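Local coordinates for protein Ta0487 (Thermoplasma acidophilum, PDB 3KBQ) that is of unknown function but belongs to the CinA family and, in the part modelled here, carries a probable molybdopterin-binding domain, at residues Val44-Asp48 with Leu49-Gly53; Cys140-Gly144 with Lys145-Ile149; Ala26-Gly29 with Asn30-Tyr34. One frame throughout, in Å; residues are numbered along the deposited sequence.

All three contacts are local, made within a few residues along one chain of the probable molybdopterin-binding domain. Interactions 1 and 2 reach the same mixed sheet, one at the end of strand 38-45, the other in the hairpin of strands 137-142 and 145-150; their centres lie about 18 Å apart. Interaction 3 sits on helix 23-34, which precedes strand 38-45. All are partly buried: V45 and I52, C140, V147 and I149, and I28 and L32 face inward, while D50, the G143-G144 turn and N30 are exposed. The polar chemistry is a helix cap in interaction 1, a glycine turn with outlying lysines in interaction 2 and a threonine-to-carbonyl bond in interaction 3. Only interactions 1 and 3 touch the second subunit.

Interaction 1. Residues Val44-Asp48 with Leu49-Gly53; sequences VVMDD and LDEIG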
loop_
_atom_site.group_PDB
_atom_site.type_symbol
_atom_site.label_atom_id
_atom_site.label_comp_id
_atom_site.label_asym_id
_atom_site.label_seq_id
_atom_site.Cartn_x
_atom_site.Cartn_y
_atom_site.Cartn_z
ATOM N N VAL B 44 2.469 1.514 0.604
ATOM C CA VAL B 44 3.452 0.941 1.514
ATOM C C VAL B 44 4.803 1.244 0.914
ATOM O O VAL B 44 5.093 0.922 -0.243
ATOM C CB VAL B 44 3.272 -0.572 1.727
ATOM C CG1 VAL B 44 4.209 -1.046 2.853
ATOM C CG2 VAL B 44 1.788 -0.898 2.072
ATOM N N VAL B 45 5.647 1.860 1.725
ATOM C CA VAL B 45 6.944 2.241 1.256
ATOM C C VAL B 45 8.047 1.871 2.256
ATOM O O VAL B 45 7.795 1.674 3.434
ATOM C CB VAL B 45 7.029 3.745 0.938
ATOM C CG1 VAL B 45 6.090 4.098 -0.279
ATOM C CG2 VAL B 45 6.778 4.622 2.218
ATOM N N MET B 46 9.266 1.816 1.741
ATOM C CA MET B 46 10.475 1.524 2.528
ATOM C C MET B 46 10.854 2.704 3.395
ATOM O O MET B 46 10.435 3.864 3.135
ATOM C CB MET B 46 11.669 1.258 1.561
ATOM C CG MET B 46 11.543 -0.099 0.771
ATOM S SD MET B 46 12.953 -0.482 -0.379
ATOM C CE MET B 46 12.905 0.938 -1.320
ATOM N N ASP B 47 11.703 2.407 4.388
ATOM C CA ASP B 47 12.348 3.426 5.181
ATOM C C ASP B 47 13.347 4.172 4.333
ATOM O O ASP B 47 14.543 3.936 4.427
ATOM C CB ASP B 47 13.014 2.782 6.410
ATOM C CG ASP B 47 11.973 2.081 7.276
ATOM O OD1 ASP B 47 11.152 2.837 7.867
ATOM O OD2 ASP B 47 11.907 0.819 7.290
ATOM N N ASP B 48 12.864 5.134 3.560
ATOM C CA ASP B 48 13.706 5.738 2.533
ATOM C C ASP B 48 13.120 7.114 2.225
ATOM O O ASP B 48 11.909 7.194 1.896
ATOM C CB ASP B 48 13.585 4.865 1.277
ATOM C CG ASP B 48 14.323 5.443 0.098
ATOM O OD1 ASP B 48 15.317 4.809 -0.281
ATOM O OD2 ASP B 48 13.936 6.539 -0.421
ATOM N N LEU B 49 13.950 8.167 2.300
ATOM C CA LEU B 49 13.420 9.548 2.211
ATOM C C LEU B 49 12.642 9.781 0.956
ATOM O O LEU B 49 11.563 10.334 1.001
ATOM C CB LEU B 49 14.530 10.640 2.307
ATOM C CG LEU B 49 15.211 10.691 3.677
ATOM C CD1 LEU B 49 16.402 11.691 3.676
ATOM C CD2 LEU B 49 14.232 11.017 4.795
ATOM N N ASP B 50 13.186 9.360 -0.170
ATOM C CA ASP B 50 12.585 9.730 -1.436
ATOM C C ASP B 50 11.286 8.935 -1.619
ATOM O O ASP B 50 10.356 9.440 -2.213
ATOM C CB ASP B 50 13.502 9.437 -2.601
ATOM C CG ASP B 50 14.682 10.416 -2.727
ATOM O OD1 ASP B 50 14.726 11.473 -2.047
ATOM O OD2 ASP B 50 15.592 10.109 -3.550
ATOM N N GLU B 51 11.246 7.696 -1.127
ATOM C CA GLU B 51 10.063 6.856 -1.307
ATOM C C GLU B 51 8.946 7.366 -0.438
ATOM O O GLU B 51 7.768 7.364 -0.838
ATOM C CB GLU B 51 10.361 5.393 -0.910
ATOM C CG GLU B 51 11.363 4.723 -1.863
ATOM C CD GLU B 51 10.746 4.481 -3.230
ATOM O OE1 GLU B 51 9.860 3.613 -3.341
ATOM O OE2 GLU B 51 11.123 5.190 -4.192
ATOM N N ILE B 52 9.315 7.807 0.760
ATOM C CA ILE B 52 8.342 8.393 1.703
ATOM C C ILE B 52 7.777 9.685 1.118
ATOM O O ILE B 52 6.535 9.919 1.164
ATOM C CB ILE B 52 9.001 8.633 3.115
ATOM C CG1 ILE B 52 9.217 7.306 3.872
ATOM C CG2 ILE B 52 8.137 9.615 3.991
ATOM C CD1 ILE B 52 10.396 7.349 4.866
ATOM N N GLY B 53 8.677 10.500 0.537
ATOM C CA GLY B 53 8.264 11.756 -0.073
ATOM C C GLY B 53 7.266 11.510 -1.223
ATOM O O GLY B 53 6.271 12.266 -1.372
HETATM O O HOH W 1 9.361 2.225 -1.126
#
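D48 caps helix 49-62, its carboxylate reaching the amide of E51. With CG anti to its backbone N (chi1 175°), the side chain brings OD2 to the first amides of the helix. OD2 accepts from E51 N at 3.0 Å, met on its anti side and 28° out of the carboxylate plane. It also makes a weak bond with D50 N at 2.9 Å. The backbone joins in, I52 N bonding D48 O at 2.9 Å as the first helical turn closes. With an alanine here the amides of D50 and E51 lose OD2, and the first turn is likely to be less firmly held. The tight part lies on the buried side, where I52 CD1 comes within 3.3 Å of D48 O. There V45 CG2 meets I52 CG1 at 4.0 Å, the two side chains crossing at about a right angle. This is a beta-strand-to-helix connection of an alpha/beta domain: strand 38-45 ends, the chain bends through an inverse gamma turn centred on D47, and helix 49-62 begins. V11 of strand 5-11 packs against V45 and I52. Toward the second subunit the packing is looser and more polar. M46 lies alongside E51, pointing the same way, with CE 4.1 Å from E51 CG. A water links the two residues, accepting from M46 N and donating to E51 OE1 at 2.7 Å. E51 is nonetheless buried, OE1 forming a salt bridge with R41 of the second subunit. D50 marks the solvent-exposed flank, with a long, weak ion pair to K86.

Interaction 2. Residues Cys140-Gly144 with Lys145-Ile149; sequences CAVGG and KKVII
A beta hairpin turns here, its two-residue loop G143-G144 closing a type II' turn between V142 and K145. K145 N bonds V142 O at 2.8 Å, and V142 N returns a bond to K145 O at 3.0 Å, both donors standing above the carbonyl planes. Further along, C140 and V147 form a second hydrogen-bonded pair, C140 N reaching V147 O at 2.8 Å in the carbonyl plane. G143 takes the positive phi of 42° that this turn type needs at its first corner. On the face shared by C140, V142 and V147, the valines touch through CG2 and CG2 at 4.0 Å, each CG2 anti to its own carbonyl carbon and beside the backbone N. C140 SG rests 4.0 Å from I149 CD1 and is tied by a disulfide to C125, while F84 of helix 80-87 covers C140, V142 and I149. The lysines send their ends away from the hairpin, K145 to a salt bridge with D64 and K146 to one with D167. Strand 145-150 lies parallel to 65-69 on its other side, making this the antiparallel hairpin that extends the parallel part of a mixed alpha/beta sheet.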
loop_
_atom_site.group_PDB
_atom_site.type_symbol
_atom_site.label_atom_id
_atom_site.label_comp_id
_atom_site.label_asym_id
_atom_site.label_seq_id
_atom_site.Cartn_x
_atom_site.Cartn_y
_atom_site.Cartn_z
ATOM N N CYS B 140 -0.391 18.034 10.536
ATOM C CA CYS B 140 0.180 19.017 9.667
ATOM C C CYS B 140 -0.933 19.543 8.795
ATOM O O CYS B 140 -1.936 18.826 8.522
ATOM C CB CYS B 140 1.264 18.357 8.820
ATOM S SG CYS B 140 2.368 17.313 9.863
ATOM N N ALA B 141 -0.790 20.788 8.369
ATOM C CA ALA B 141 -1.718 21.306 7.341
ATOM C C ALA B 141 -0.886 21.643 6.092
ATOM O O ALA B 141 0.189 22.249 6.190
ATOM C CB ALA B 141 -2.461 22.524 7.856
ATOM N N VAL B 142 -1.350 21.190 4.944
ATOM C CA VAL B 142 -0.731 21.509 3.668
ATOM C C VAL B 142 -1.860 22.151 2.860
ATOM O O VAL B 142 -2.779 21.455 2.402
ATOM C CB VAL B 142 -0.194 20.224 2.952
ATOM C CG1 VAL B 142 0.564 20.594 1.650
ATOM C CG2 VAL B 142 0.705 19.427 3.859
ATOM N N GLY B 143 -1.755 23.459 2.662
ATOM C CA GLY B 143 -2.913 24.337 2.313
ATOM C C GLY B 143 -4.112 23.926 3.177
ATOM O O GLY B 143 -4.016 23.871 4.409
ATOM N N GLY B 144 -5.201 23.534 2.540
ATOM C CA GLY B 144 -6.403 23.099 3.251
ATOM C C GLY B 144 -6.446 21.606 3.510
ATOM O O GLY B 144 -7.469 21.079 3.969
ATOM N N LYS B 145 -5.351 20.906 3.223
ATOM C CA LYS B 145 -5.337 19.451 3.424
ATOM C C LYS B 145 -4.764 19.133 4.790
ATOM O O LYS B 145 -4.027 19.934 5.338
ATOM C CB LYS B 145 -4.546 18.735 2.317
ATOM C CG LYS B 145 -5.254 18.851 0.966
ATOM C CD LYS B 145 -4.356 18.308 -0.198
ATOM C CE LYS B 145 -5.058 18.563 -1.559
ATOM N NZ LYS B 145 -5.910 17.409 -2.041
ATOM N N LYS B 146 -5.086 17.967 5.342
ATOM C CA LYS B 146 -4.476 17.600 6.633
ATOM C C LYS B 146 -3.698 16.302 6.568
ATOM O O LYS B 146 -4.050 15.401 5.820
ATOM C CB LYS B 146 -5.554 17.540 7.691
ATOM C CG LYS B 146 -6.029 18.960 8.051
ATOM C CD LYS B 146 -6.412 19.079 9.551
ATOM C CE LYS B 146 -7.859 18.606 9.784
ATOM N NZ LYS B 146 -8.257 18.800 11.220
ATOM N N VAL B 147 -2.633 16.214 7.355
ATOM C CA VAL B 147 -1.750 15.067 7.302
ATOM C C VAL B 147 -1.507 14.685 8.758
ATOM O O VAL B 147 -1.124 15.528 9.574
ATOM C CB VAL B 147 -0.426 15.374 6.622
ATOM C CG1 VAL B 147 0.449 14.123 6.593
ATOM C CG2 VAL B 147 -0.634 15.838 5.171
ATOM N N ILE B 148 -1.813 13.450 9.096
ATOM C CA ILE B 148 -1.590 12.919 10.457
ATOM C C ILE B 148 -0.483 11.865 10.358
ATOM O O ILE B 148 -0.619 10.881 9.608
ATOM C CB ILE B 148 -2.870 12.234 10.991
ATOM C CG1 ILE B 148 -4.045 13.228 11.059
ATOM C CG2 ILE B 148 -2.635 11.592 12.355
ATOM C CD1 ILE B 148 -4.126 13.920 12.377
ATOM N N ILE B 149 0.600 12.051 11.105
ATOM C CA ILE B 149 1.779 11.180 10.982
ATOM C C ILE B 149 1.926 10.486 12.338
ATOM O O ILE B 149 2.076 11.179 13.365
ATOM C CB ILE B 149 3.023 12.023 10.586
ATOM C CG1 ILE B 149 2.818 12.667 9.205
ATOM C CG2 ILE B 149 4.358 11.175 10.613
ATOM C CD1 ILE B 149 3.933 13.723 8.876
#

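Interaction 3. Residues Ala26-Gly29 with Asn30-Tyr34; sequences AFIG and NFLTY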
loop_
_atom_site.group_PDB
_atom_site.type_symbol
_atom_site.label_atom_id
_atom_site.label_comp_id
_atom_site.label_asym_id
_atom_site.label_seq_id
_atom_site.Cartn_x
_atom_site.Cartn_y
_atom_site.Cartn_z
ATOM N N ALA B 26 -5.278 -1.568 8.174
ATOM C CA ALA B 26 -6.663 -2.028 8.429
ATOM C C ALA B 26 -7.329 -1.174 9.472
ATOM O O ALA B 26 -8.428 -0.734 9.270
ATOM C CB ALA B 26 -6.741 -3.527 8.827
ATOM N N PHE B 27 -6.671 -0.966 10.597
ATOM C CA PHE B 27 -7.263 -0.160 11.665
ATOM C C PHE B 27 -7.529 1.287 11.172
ATOM O O PHE B 27 -8.607 1.835 11.400
ATOM C CB PHE B 27 -6.360 -0.139 12.899
ATOM C CG PHE B 27 -6.904 0.727 14.030
ATOM C CD1 PHE B 27 -7.599 0.161 15.079
ATOM C CD2 PHE B 27 -6.689 2.103 14.051
ATOM C CE1 PHE B 27 -8.107 0.957 16.128
ATOM C CE2 PHE B 27 -7.195 2.888 15.105
ATOM C CZ PHE B 27 -7.909 2.301 16.114
ATOM N N ILE B 28 -6.576 1.869 10.447
ATOM C CA ILE B 28 -6.753 3.251 9.942
ATOM C C ILE B 28 -7.872 3.287 8.887
ATOM O O ILE B 28 -8.745 4.165 8.912
ATOM C CB ILE B 28 -5.408 3.826 9.385
ATOM C CG1 ILE B 28 -4.351 3.971 10.522
ATOM C CG2 ILE B 28 -5.644 5.187 8.609
ATOM C CD1 ILE B 28 -2.852 4.136 9.989
ATOM N N GLY B 29 -7.864 2.315 7.971
ATOM C CA GLY B 29 -8.905 2.231 6.952
ATOM C C GLY B 29 -10.293 2.144 7.567
ATOM O O GLY B 29 -11.222 2.827 7.120
ATOM N N ASN B 30 -10.417 1.312 8.605
ATOM C CA ASN B 30 -11.696 1.137 9.270
ATOM C C ASN B 30 -12.099 2.406 10.044
ATOM O O ASN B 30 -13.263 2.821 9.983
ATOM C CB ASN B 30 -11.667 -0.088 10.210
ATOM C CG ASN B 30 -13.017 -0.315 10.898
ATOM O OD1 ASN B 30 -14.024 -0.594 10.252
ATOM N ND2 ASN B 30 -13.036 -0.164 12.192
ATOM N N PHE B 31 -11.134 3.029 10.735
ATOM C CA PHE B 31 -11.371 4.263 11.499
ATOM C C PHE B 31 -11.878 5.356 10.565
ATOM O O PHE B 31 -12.869 6.000 10.873
ATOM C CB PHE B 31 -10.096 4.699 12.230
ATOM C CG PHE B 31 -10.241 5.991 13.040
ATOM C CD1 PHE B 31 -10.601 5.950 14.381
ATOM C CD2 PHE B 31 -9.956 7.232 12.467
ATOM C CE1 PHE B 31 -10.728 7.149 15.139
ATOM C CE2 PHE B 31 -10.080 8.432 13.226
ATOM C CZ PHE B 31 -10.470 8.366 14.557
ATOM N N LEU B 32 -11.216 5.521 9.414
ATOM C CA LEU B 32 -11.590 6.588 8.465
ATOM C C LEU B 32 -12.956 6.307 7.823
ATOM O O LEU B 32 -13.789 7.219 7.724
ATOM C CB LEU B 32 -10.536 6.749 7.371
ATOM C CG LEU B 32 -9.159 7.167 7.919
ATOM C CD1 LEU B 32 -8.115 7.075 6.839
ATOM C CD2 LEU B 32 -9.315 8.581 8.472
ATOM N N THR B 33 -13.153 5.064 7.388
ATOM C CA THR B 33 -14.460 4.594 6.881
ATOM C C THR B 33 -15.582 4.853 7.874
ATOM O O THR B 33 -16.683 5.351 7.500
ATOM C CB THR B 33 -14.435 3.080 6.512
ATOM O OG1 THR B 33 -13.438 2.864 5.532
ATOM C CG2 THR B 33 -15.816 2.588 5.895
ATOM N N TYR B 34 -15.321 4.504 9.125
ATOM C CA TYR B 34 -16.264 4.700 10.196
ATOM C C TYR B 34 -16.649 6.176 10.301
ATOM O O TYR B 34 -17.811 6.473 10.587
ATOM C CB TYR B 34 -15.687 4.251 11.542
ATOM C CG TYR B 34 -16.674 4.279 12.711
ATOM C CD1 TYR B 34 -17.585 3.227 12.930
ATOM C CD2 TYR B 34 -16.685 5.356 13.604
ATOM C CE1 TYR B 34 -18.492 3.259 14.028
ATOM C CE2 TYR B 34 -17.620 5.420 14.681
ATOM C CZ TYR B 34 -18.487 4.367 14.891
ATOM O OH TYR B 34 -19.335 4.430 15.974
#
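Chi1 of -58° sets T33 OG1 anti to its own carbonyl carbon and beside its backbone N, folding the hydroxyl back onto the preceding turn, where it donates to G29 O at 2.7 Å. That carbonyl also accepts T33 N at 3.0 Å, and the two donors reach it from opposite faces of its plane. The oxygen is thus held twice, and the bond fixes the rotation of the hydroxyl-bearing branch. One turn's spacing also pairs I28 with L32. The CG2 branch of I28 stands anti to its backbone N, and its tip meets L32 CD1 at 3.6 Å, the side chains lying alongside and pointing the same way. L32 CG sits 3.2 Å from I28 O, the atom that also accepts L32 N. On another flank F27 and F31 make a lighter contact, CE2 of F27 coming obliquely within 4.5 Å of F31 CB. The regular i to i+4 hydrogen-bond pattern of an alpha helix runs through all of this, with N30 N on A26 O and F31 N on F27 O. I28 and L32 face the sheet, touching V8 of strand 5-11, while M157 of helix 154-163 packs against F27 and I28. T33 lies against V39 of strand 38-45 and K17 of the second subunit.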